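PaxB (Photorhabdus luminescens, PDB 6EK4) probably acts as the B component of a two-component alpha-helical pore-forming toxin, inserting into membranes together with its partner. Local coordinates at residues K27-L32 with L48-Y53; S23-N28 with T296-Q301. All coordinates share one frame; numbering follows the deposited sequence.

Contact 1. Residues K27-L32 with L48-Y53; sequences KNIWRL and LRISLY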
ATOM      1  N   LYS A  27       9.366  -6.181   4.064  1.00 70.15           N
ATOM      2  CA  LYS A  27       8.708  -5.881   5.339  1.00 70.59           C
ATOM      3  C   LYS A  27       7.364  -5.175   5.119  1.00 69.46           C
ATOM      4  O   LYS A  27       6.379  -5.479   5.791  1.00 68.11           O
ATOM      5  CB  LYS A  27       9.633  -5.018   6.211  1.00 72.03           C
ATOM      6  CG  LYS A  27       9.076  -4.604   7.567  1.00 73.57           C
ATOM      7  CD  LYS A  27       8.879  -5.794   8.491  1.00 74.75           C
ATOM      8  CE  LYS A  27       8.585  -5.345   9.915  1.00 76.15           C
ATOM      9  NZ  LYS A  27       8.482  -6.496  10.855  1.00 76.70           N
ATOM     10  N   ASN A  28       7.335  -4.241   4.171  1.00 68.97           N
ATOM     11  CA  ASN A  28       6.118  -3.490   3.854  1.00 68.59           C
ATOM     12  C   ASN A  28       5.044  -4.345   3.185  1.00 67.67           C
ATOM     13  O   ASN A  28       3.852  -4.116   3.393  1.00 67.77           O
ATOM     14  CB  ASN A  28       6.442  -2.286   2.959  1.00 68.98           C
ATOM     15  CG  ASN A  28       7.286  -1.238   3.662  1.00 69.33           C
ATOM     16  OD1 ASN A  28       7.302  -1.151   4.892  1.00 69.53           O
ATOM     17  ND2 ASN A  28       7.993  -0.432   2.880  1.00 69.76           N
ATOM     18  N   ILE A  29       5.466  -5.316   2.378  1.00 66.67           N
ATOM     19  CA  ILE A  29       4.530  -6.234   1.727  1.00 65.80           C
ATOM     20  C   ILE A  29       3.843  -7.121   2.767  1.00 65.64           C
ATOM     21  O   ILE A  29       2.639  -7.361   2.679  1.00 65.27           O
ATOM     22  CB  ILE A  29       5.225  -7.086   0.638  1.00 65.57           C
ATOM     23  CG1 ILE A  29       5.534  -6.214  -0.584  1.00 66.19           C
ATOM     24  CG2 ILE A  29       4.347  -8.255   0.212  1.00 65.54           C
ATOM     25  CD1 ILE A  29       6.528  -6.822  -1.552  1.00 66.22           C
ATOM     26  N   TRP A  30       4.607  -7.596   3.750  1.00 65.65           N
ATOM     27  CA  TRP A  30       4.048  -8.387   4.849  1.00 65.45           C
ATOM     28  C   TRP A  30       2.995  -7.595   5.619  1.00 65.01           C
ATOM     29  O   TRP A  30       1.891  -8.084   5.859  1.00 64.60           O
ATOM     30  CB  TRP A  30       5.155  -8.836   5.807  1.00 65.70           C
ATOM     31  CG  TRP A  30       4.653  -9.672   6.947  1.00 66.37           C
ATOM     32  CD1 TRP A  30       4.261  -9.232   8.181  1.00 66.84           C
ATOM     33  CD2 TRP A  30       4.480 -11.092   6.954  1.00 66.91           C
ATOM     34  NE1 TRP A  30       3.857 -10.294   8.955  1.00 67.59           N
ATOM     35  CE2 TRP A  30       3.983 -11.446   8.226  1.00 67.68           C
ATOM     36  CE3 TRP A  30       4.698 -12.101   6.009  1.00 67.52           C
ATOM     37  CZ2 TRP A  30       3.701 -12.769   8.577  1.00 69.13           C
ATOM     38  CZ3 TRP A  30       4.418 -13.415   6.358  1.00 68.40           C
ATOM     39  CH2 TRP A  30       3.925 -13.735   7.631  1.00 69.28           C
ATOM     40  N   ARG A  31       3.350  -6.373   6.005  1.00 65.34           N
ATOM     41  CA  ARG A  31       2.452  -5.500   6.761  1.00 66.43           C
ATOM     42  C   ARG A  31       1.174  -5.196   5.981  1.00 66.34           C
ATOM     43  O   ARG A  31       0.074  -5.275   6.530  1.00 66.52           O
ATOM     44  CB  ARG A  31       3.171  -4.195   7.121  1.00 67.23           C
ATOM     45  CG  ARG A  31       2.364  -3.245   7.995  1.00 68.21           C
ATOM     46  CD  ARG A  31       3.190  -2.045   8.438  1.00 69.09           C
ATOM     47  NE  ARG A  31       3.919  -1.425   7.330  1.00 69.41           N
ATOM     48  CZ  ARG A  31       3.377  -0.656   6.383  1.00 69.24           C
ATOM     49  NH1 ARG A  31       2.072  -0.389   6.375  1.00 69.24           N
ATOM     50  NH2 ARG A  31       4.149  -0.153   5.427  1.00 69.18           N
ATOM     51  N   LEU A  32       1.329  -4.854   4.705  1.00 66.36           N
ATOM     52  CA  LEU A  32       0.193  -4.514   3.847  1.00 66.81           C
ATOM     53  C   LEU A  32      -0.682  -5.721   3.518  1.00 67.53           C
ATOM     54  O   LEU A  32      -1.901  -5.597   3.455  1.00 68.26           O
ATOM     55  CB  LEU A  32       0.676  -3.857   2.551  1.00 67.09           C
ATOM     56  CG  LEU A  32       1.241  -2.441   2.704  1.00 67.64           C
ATOM     57  CD1 LEU A  32       2.057  -2.053   1.482  1.00 68.20           C
ATOM     58  CD2 LEU A  32       0.134  -1.428   2.954  1.00 67.41           C
ATOM     59  N   LEU A  48      -0.822 -12.863   0.018  1.00 66.38           N
ATOM     60  CA  LEU A  48      -0.101 -13.692   0.984  1.00 66.44           C
ATOM     61  C   LEU A  48       0.971 -14.548   0.304  1.00 66.56           C
ATOM     62  O   LEU A  48       2.005 -14.833   0.906  1.00 66.64           O
ATOM     63  CB  LEU A  48      -1.068 -14.579   1.779  1.00 67.04           C
ATOM     64  CG  LEU A  48      -2.010 -13.849   2.743  1.00 67.00           C
ATOM     65  CD1 LEU A  48      -3.087 -14.794   3.257  1.00 67.71           C
ATOM     66  CD2 LEU A  48      -1.247 -13.225   3.902  1.00 66.66           C
ATOM     67  N   ARG A  49       0.725 -14.956  -0.942  1.00 66.53           N
ATOM     68  CA  ARG A  49       1.735 -15.669  -1.729  1.00 66.54           C
ATOM     69  C   ARG A  49       2.926 -14.766  -2.032  1.00 65.15           C
ATOM     70  O   ARG A  49       4.074 -15.207  -1.977  1.00 63.98           O
ATOM     71  CB  ARG A  49       1.152 -16.181  -3.048  1.00 68.19           C
ATOM     72  CG  ARG A  49       0.133 -17.299  -2.915  1.00 70.06           C
ATOM     73  CD  ARG A  49      -0.438 -17.655  -4.278  1.00 71.67           C
ATOM     74  NE  ARG A  49      -1.637 -18.485  -4.192  1.00 73.59           N
ATOM     75  CZ  ARG A  49      -2.452 -18.745  -5.213  1.00 75.58           C
ATOM     76  NH1 ARG A  49      -2.212 -18.243  -6.421  1.00 76.09           N
ATOM     77  NH2 ARG A  49      -3.521 -19.510  -5.027  1.00 77.40           N
ATOM     78  N   ILE A  50       2.644 -13.506  -2.358  1.00 64.67           N
ATOM     79  CA  ILE A  50       3.690 -12.537  -2.687  1.00 64.44           C
ATOM     80  C   ILE A  50       4.555 -12.234  -1.463  1.00 63.93           C
ATOM     81  O   ILE A  50       5.779 -12.179  -1.572  1.00 63.47           O
ATOM     82  CB  ILE A  50       3.101 -11.229  -3.273  1.00 64.34           C
ATOM     83  CG1 ILE A  50       2.460 -11.502  -4.639  1.00 65.06           C
ATOM     84  CG2 ILE A  50       4.182 -10.165  -3.427  1.00 64.01           C
ATOM     85  CD1 ILE A  50       1.511 -10.416  -5.103  1.00 65.33           C
ATOM     86  N   SER A  51       3.924 -12.052  -0.305  1.00 64.22           N
ATOM     87  CA  SER A  51       4.661 -11.789   0.936  1.00 64.52           C
ATOM     88  C   SER A  51       5.511 -12.990   1.357  1.00 64.56           C
ATOM     89  O   SER A  51       6.623 -12.819   1.856  1.00 64.37           O
ATOM     90  CB  SER A  51       3.709 -11.402   2.072  1.00 64.51           C
ATOM     91  OG  SER A  51       3.012 -12.532   2.568  1.00 66.23           O
ATOM     92  N   LEU A  52       4.982 -14.194   1.147  1.00 64.88           N
ATOM     93  CA  LEU A  52       5.677 -15.428   1.517  1.00 65.36           C
ATOM     94  C   LEU A  52       6.913 -15.654   0.642  1.00 64.81           C
ATOM     95  O   LEU A  52       7.994 -15.960   1.151  1.00 63.93           O
ATOM     96  CB  LEU A  52       4.729 -16.627   1.411  1.00 67.20           C
ATOM     97  CG  LEU A  52       5.090 -17.859   2.247  1.00 69.03           C
ATOM     98  CD1 LEU A  52       4.734 -17.638   3.712  1.00 69.56           C
ATOM     99  CD2 LEU A  52       4.389 -19.099   1.713  1.00 69.89           C
ATOM    100  N   TYR A  53       6.745 -15.504  -0.670  1.00 64.56           N
ATOM    101  CA  TYR A  53       7.862 -15.610  -1.611  1.00 64.14           C
ATOM    102  C   TYR A  53       8.821 -14.419  -1.501  1.00 63.90           C
ATOM    103  O   TYR A  53      10.019 -14.565  -1.746  1.00 63.78           O
ATOM    104  CB  TYR A  53       7.356 -15.737  -3.055  1.00 64.45           C
ATOM    105  CG  TYR A  53       6.716 -17.071  -3.403  1.00 65.39           C
ATOM    106  CD1 TYR A  53       7.346 -18.277  -3.099  1.00 65.96           C
ATOM    107  CD2 TYR A  53       5.496 -17.124  -4.074  1.00 66.12           C
ATOM    108  CE1 TYR A  53       6.768 -19.493  -3.430  1.00 67.11           C
ATOM    109  CE2 TYR A  53       4.911 -18.335  -4.409  1.00 67.06           C
ATOM    110  CZ  TYR A  53       5.550 -19.516  -4.086  1.00 67.79           C
ATOM    111  OH  TYR A  53       4.971 -20.720  -4.419  1.00 69.34           O
TER
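Ile-29 and Trp-30 pack on Ile-50 and Ser-51 in an antiparallel helix-helix contact near the middle of the elongated chain. It joins helix 19-35 to helix 42-73, the next helix in sequence. The backbones come nearest at Trp-30 and Ser-51, whose CA atoms are 5.2 Å apart. A small residue at this point is consistent with so near an approach. The CG2 methyl of Ile-29 is the main touching group, 3.6 Å from Ser-51 CA. It points across the interface because it stands anti to the backbone N of Ile-29. The same methyl meets Ile-50 CG2 at 4.1 Å, branch against branch.

The two helices form a helical hairpin, with segment axes 8.8 Å apart and their directions at 150°. On one flank Trp-30 brings the six-membered part of its indole near Ser-51. Its CE3 lies 3.9 Å from Ser-51 OG, which approaches the ring obliquely. That hydroxyl turns back to its own helix and donates to Leu-48 O at 3.0 Å. The same carbonyl accepts from Leu-52 N, from the same face of its plane. No hydrogen bond crosses between the segments. Beyond them, Ile-29 also touches Glu-294 and Leu-298 of helix 247-321, and Ile-50 packs on Val-143 and Ile-145.

Contact 2. Residues S23-N28 with T296-Q301; sequences SQAVKN and TTLLLQ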
ATOM      1  N   SER A  23      14.955  -5.196   1.639  1.00 72.55           N
ATOM      2  CA  SER A  23      14.380  -5.813   2.839  1.00 72.53           C
ATOM      3  C   SER A  23      13.202  -5.027   3.418  1.00 72.01           C
ATOM      4  O   SER A  23      12.255  -5.622   3.935  1.00 71.62           O
ATOM      5  CB  SER A  23      15.455  -6.000   3.912  1.00 73.74           C
ATOM      6  OG  SER A  23      16.449  -6.914   3.478  1.00 74.32           O
ATOM      7  N   GLN A  24      13.267  -3.699   3.340  1.00 71.91           N
ATOM      8  CA  GLN A  24      12.180  -2.844   3.817  1.00 71.83           C
ATOM      9  C   GLN A  24      10.924  -3.030   2.965  1.00 70.82           C
ATOM     10  O   GLN A  24       9.809  -2.988   3.482  1.00 70.88           O
ATOM     11  CB  GLN A  24      12.606  -1.370   3.817  1.00 73.20           C
ATOM     12  CG  GLN A  24      11.581  -0.405   4.403  1.00 74.02           C
ATOM     13  CD  GLN A  24      11.316  -0.648   5.878  1.00 75.17           C
ATOM     14  OE1 GLN A  24      12.236  -0.631   6.695  1.00 76.75           O
ATOM     15  NE2 GLN A  24      10.052  -0.871   6.227  1.00 74.98           N
ATOM     16  N   ALA A  25      11.113  -3.232   1.663  1.00 69.90           N
ATOM     17  CA  ALA A  25       9.998  -3.489   0.752  1.00 69.51           C
ATOM     18  C   ALA A  25       9.320  -4.822   1.066  1.00 69.70           C
ATOM     19  O   ALA A  25       8.096  -4.930   0.994  1.00 70.34           O
ATOM     20  CB  ALA A  25      10.474  -3.464  -0.691  1.00 69.72           C
ATOM     21  N   VAL A  26      10.122  -5.827   1.414  1.00 69.66           N
ATOM     22  CA  VAL A  26       9.605  -7.132   1.835  1.00 69.52           C
ATOM     23  C   VAL A  26       8.836  -6.995   3.153  1.00 69.86           C
ATOM     24  O   VAL A  26       7.786  -7.616   3.333  1.00 70.60           O
ATOM     25  CB  VAL A  26      10.743  -8.169   1.987  1.00 69.69           C
ATOM     26  CG1 VAL A  26      10.239  -9.462   2.615  1.00 69.74           C
ATOM     27  CG2 VAL A  26      11.382  -8.461   0.636  1.00 70.03           C
ATOM     28  N   LYS A  27       9.366  -6.181   4.064  1.00 70.15           N
ATOM     29  CA  LYS A  27       8.708  -5.881   5.339  1.00 70.59           C
ATOM     30  C   LYS A  27       7.364  -5.175   5.119  1.00 69.46           C
ATOM     31  O   LYS A  27       6.379  -5.479   5.791  1.00 68.11           O
ATOM     32  CB  LYS A  27       9.633  -5.018   6.211  1.00 72.03           C
ATOM     33  CG  LYS A  27       9.076  -4.604   7.567  1.00 73.57           C
ATOM     34  CD  LYS A  27       8.879  -5.794   8.491  1.00 74.75           C
ATOM     35  CE  LYS A  27       8.585  -5.345   9.915  1.00 76.15           C
ATOM     36  NZ  LYS A  27       8.482  -6.496  10.855  1.00 76.70           N
ATOM     37  N   ASN A  28       7.335  -4.241   4.171  1.00 68.97           N
ATOM     38  CA  ASN A  28       6.118  -3.490   3.854  1.00 68.59           C
ATOM     39  C   ASN A  28       5.044  -4.345   3.185  1.00 67.67           C
ATOM     40  O   ASN A  28       3.852  -4.116   3.393  1.00 67.77           O
ATOM     41  CB  ASN A  28       6.442  -2.286   2.959  1.00 68.98           C
ATOM     42  CG  ASN A  28       7.286  -1.238   3.662  1.00 69.33           C
ATOM     43  OD1 ASN A  28       7.302  -1.151   4.892  1.00 69.53           O
ATOM     44  ND2 ASN A  28       7.993  -0.432   2.880  1.00 69.76           N
ATOM     45  N   THR A 296       7.819  -4.189  -7.046  1.00 69.08           N
ATOM     46  CA  THR A 296       8.654  -3.619  -8.100  1.00 69.58           C
ATOM     47  C   THR A 296       9.969  -3.087  -7.526  1.00 69.25           C
ATOM     48  O   THR A 296      11.024  -3.242  -8.140  1.00 69.83           O
ATOM     49  CB  THR A 296       7.919  -2.487  -8.849  1.00 70.56           C
ATOM     50  OG1 THR A 296       6.712  -3.001  -9.424  1.00 71.11           O
ATOM     51  CG2 THR A 296       8.789  -1.902  -9.956  1.00 71.68           C
ATOM     52  N   THR A 297       9.899  -2.475  -6.344  1.00 68.53           N
ATOM     53  CA  THR A 297      11.080  -1.907  -5.693  1.00 68.71           C
ATOM     54  C   THR A 297      12.091  -2.978  -5.280  1.00 68.30           C
ATOM     55  O   THR A 297      13.290  -2.813  -5.506  1.00 68.98           O
ATOM     56  CB  THR A 297      10.690  -1.071  -4.455  1.00 68.70           C
ATOM     57  OG1 THR A 297       9.896   0.048  -4.864  1.00 69.87           O
ATOM     58  CG2 THR A 297      11.926  -0.561  -3.720  1.00 68.97           C
ATOM     59  N   LEU A 298      11.608  -4.065  -4.680  1.00 67.53           N
ATOM     60  CA  LEU A 298      12.493  -5.137  -4.212  1.00 67.25           C
ATOM     61  C   LEU A 298      13.084  -5.941  -5.373  1.00 67.12           C
ATOM     62  O   LEU A 298      14.228  -6.386  -5.297  1.00 67.14           O
ATOM     63  CB  LEU A 298      11.769  -6.060  -3.221  1.00 66.93           C
ATOM     64  CG  LEU A 298      10.779  -7.109  -3.746  1.00 67.38           C
ATOM     65  CD1 LEU A 298      11.457  -8.442  -4.044  1.00 67.51           C
ATOM     66  CD2 LEU A 298       9.654  -7.318  -2.744  1.00 67.40           C
ATOM     67  N   LEU A 299      12.304  -6.122  -6.438  1.00 67.28           N
ATOM     68  CA  LEU A 299      12.763  -6.855  -7.626  1.00 67.76           C
ATOM     69  C   LEU A 299      13.892  -6.140  -8.381  1.00 68.64           C
ATOM     70  O   LEU A 299      14.748  -6.793  -8.980  1.00 67.89           O
ATOM     71  CB  LEU A 299      11.589  -7.137  -8.575  1.00 68.01           C
ATOM     72  CG  LEU A 299      10.670  -8.294  -8.166  1.00 67.35           C
ATOM     73  CD1 LEU A 299       9.430  -8.332  -9.048  1.00 67.99           C
ATOM     74  CD2 LEU A 299      11.406  -9.627  -8.213  1.00 67.12           C
ATOM     75  N   LEU A 300      13.882  -4.807  -8.358  1.00 69.96           N
ATOM     76  CA  LEU A 300      14.991  -4.012  -8.903  1.00 71.26           C
ATOM     77  C   LEU A 300      16.296  -4.325  -8.171  1.00 70.32           C
ATOM     78  O   LEU A 300      17.338  -4.501  -8.799  1.00 71.10           O
ATOM     79  CB  LEU A 300      14.691  -2.506  -8.810  1.00 72.50           C
ATOM     80  CG  LEU A 300      14.081  -1.808 -10.034  1.00 74.21           C
ATOM     81  CD1 LEU A 300      13.073  -2.684 -10.769  1.00 74.48           C
ATOM     82  CD2 LEU A 300      13.445  -0.489  -9.615  1.00 74.90           C
ATOM     83  N   GLN A 301      16.224  -4.396  -6.845  1.00 68.80           N
ATOM     84  CA  GLN A 301      17.380  -4.745  -6.020  1.00 68.01           C
ATOM     85  C   GLN A 301      17.718  -6.227  -6.157  1.00 67.54           C
ATOM     86  O   GLN A 301      18.890  -6.604  -6.142  1.00 68.30           O
ATOM     87  CB  GLN A 301      17.111  -4.417  -4.548  1.00 67.41           C
ATOM     88  CG  GLN A 301      16.800  -2.953  -4.265  1.00 67.71           C
ATOM     89  CD  GLN A 301      17.945  -2.021  -4.612  1.00 68.32           C
ATOM     90  OE1 GLN A 301      19.113  -2.408  -4.575  1.00 67.81           O
ATOM     91  NE2 GLN A 301      17.613  -0.779  -4.940  1.00 69.48           N
TER
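A buried antiparallel helix packing in the central part of the helical bundle brings Ala-25 and Val-26 against Thr-297 and Leu-298. It joins helix 19-35, near the N-terminus, to the long helix 247-321, across more than 260 residues of sequence. Ala-25 and Leu-298 form its centre, with their CA atoms 5.8 Å apart. The methyl CB of Ala-25 points at the partner helix and lies 3.8 Å from Leu-298 CB. The segment axes approach to 8.5 Å, consistent with the small side chain at this point.

Leu-298 does not run straight on over Ala-25. Its CG sits between the backbone N and the carbonyl carbon (chi1 77°), which carries the end of the side chain along the interface to Val-26. There its CD2 meets Val-26 CG2 at 4.0 Å, and the two side chains cross at about a right angle. This is ordinary apolar packing within the all-helical body of a probable pore-forming toxin component, joining its N-terminal helix to helix 247-321. On the other flank the Thr-297 CG2 methyl stands at a looser 4.4 Å from Ala-25 CB. The hydroxyl of Thr-297 is bonded to Lys-293 O of its own helix, so the residue offers carbon to the contact.

No hydrogen bond links the segments. Within helix 19-35, Gln-24 NE2 donates to Asn-28 OD1 at 3.1 Å. The acceptor lies in the amide plane of Gln-24, but the donor stands above the carbonyl plane of Asn-28. Helix 42-73 closes in beside the apolar centre, where Ser-54 touches both Val-26 and Leu-298. Gln-24 OE1 accepts from the backbone N of Ser-353, the C-terminal residue.

In the fold
Both contacts are buried and use helix 19-35, which packs on two other helices along the same turns. Contact 1 pairs it with its sequence neighbour, helix 42-73. Contact 2 pairs it with helix 247-321, far along the chain. Their centres are about 10 Å apart, and they touch where Ile-29 CD1 packs on Leu-298 CD2. Ser-54 of helix 42-73 borders both. Each centres on a small residue, Ser-51 in contact 1 and Ala-25 in contact 2. Contact 1 mixes isoleucine methyls with a hydroxyl and a partly exposed indole, whereas contact 2 is aliphatic at its centre, with a threonine at its margin.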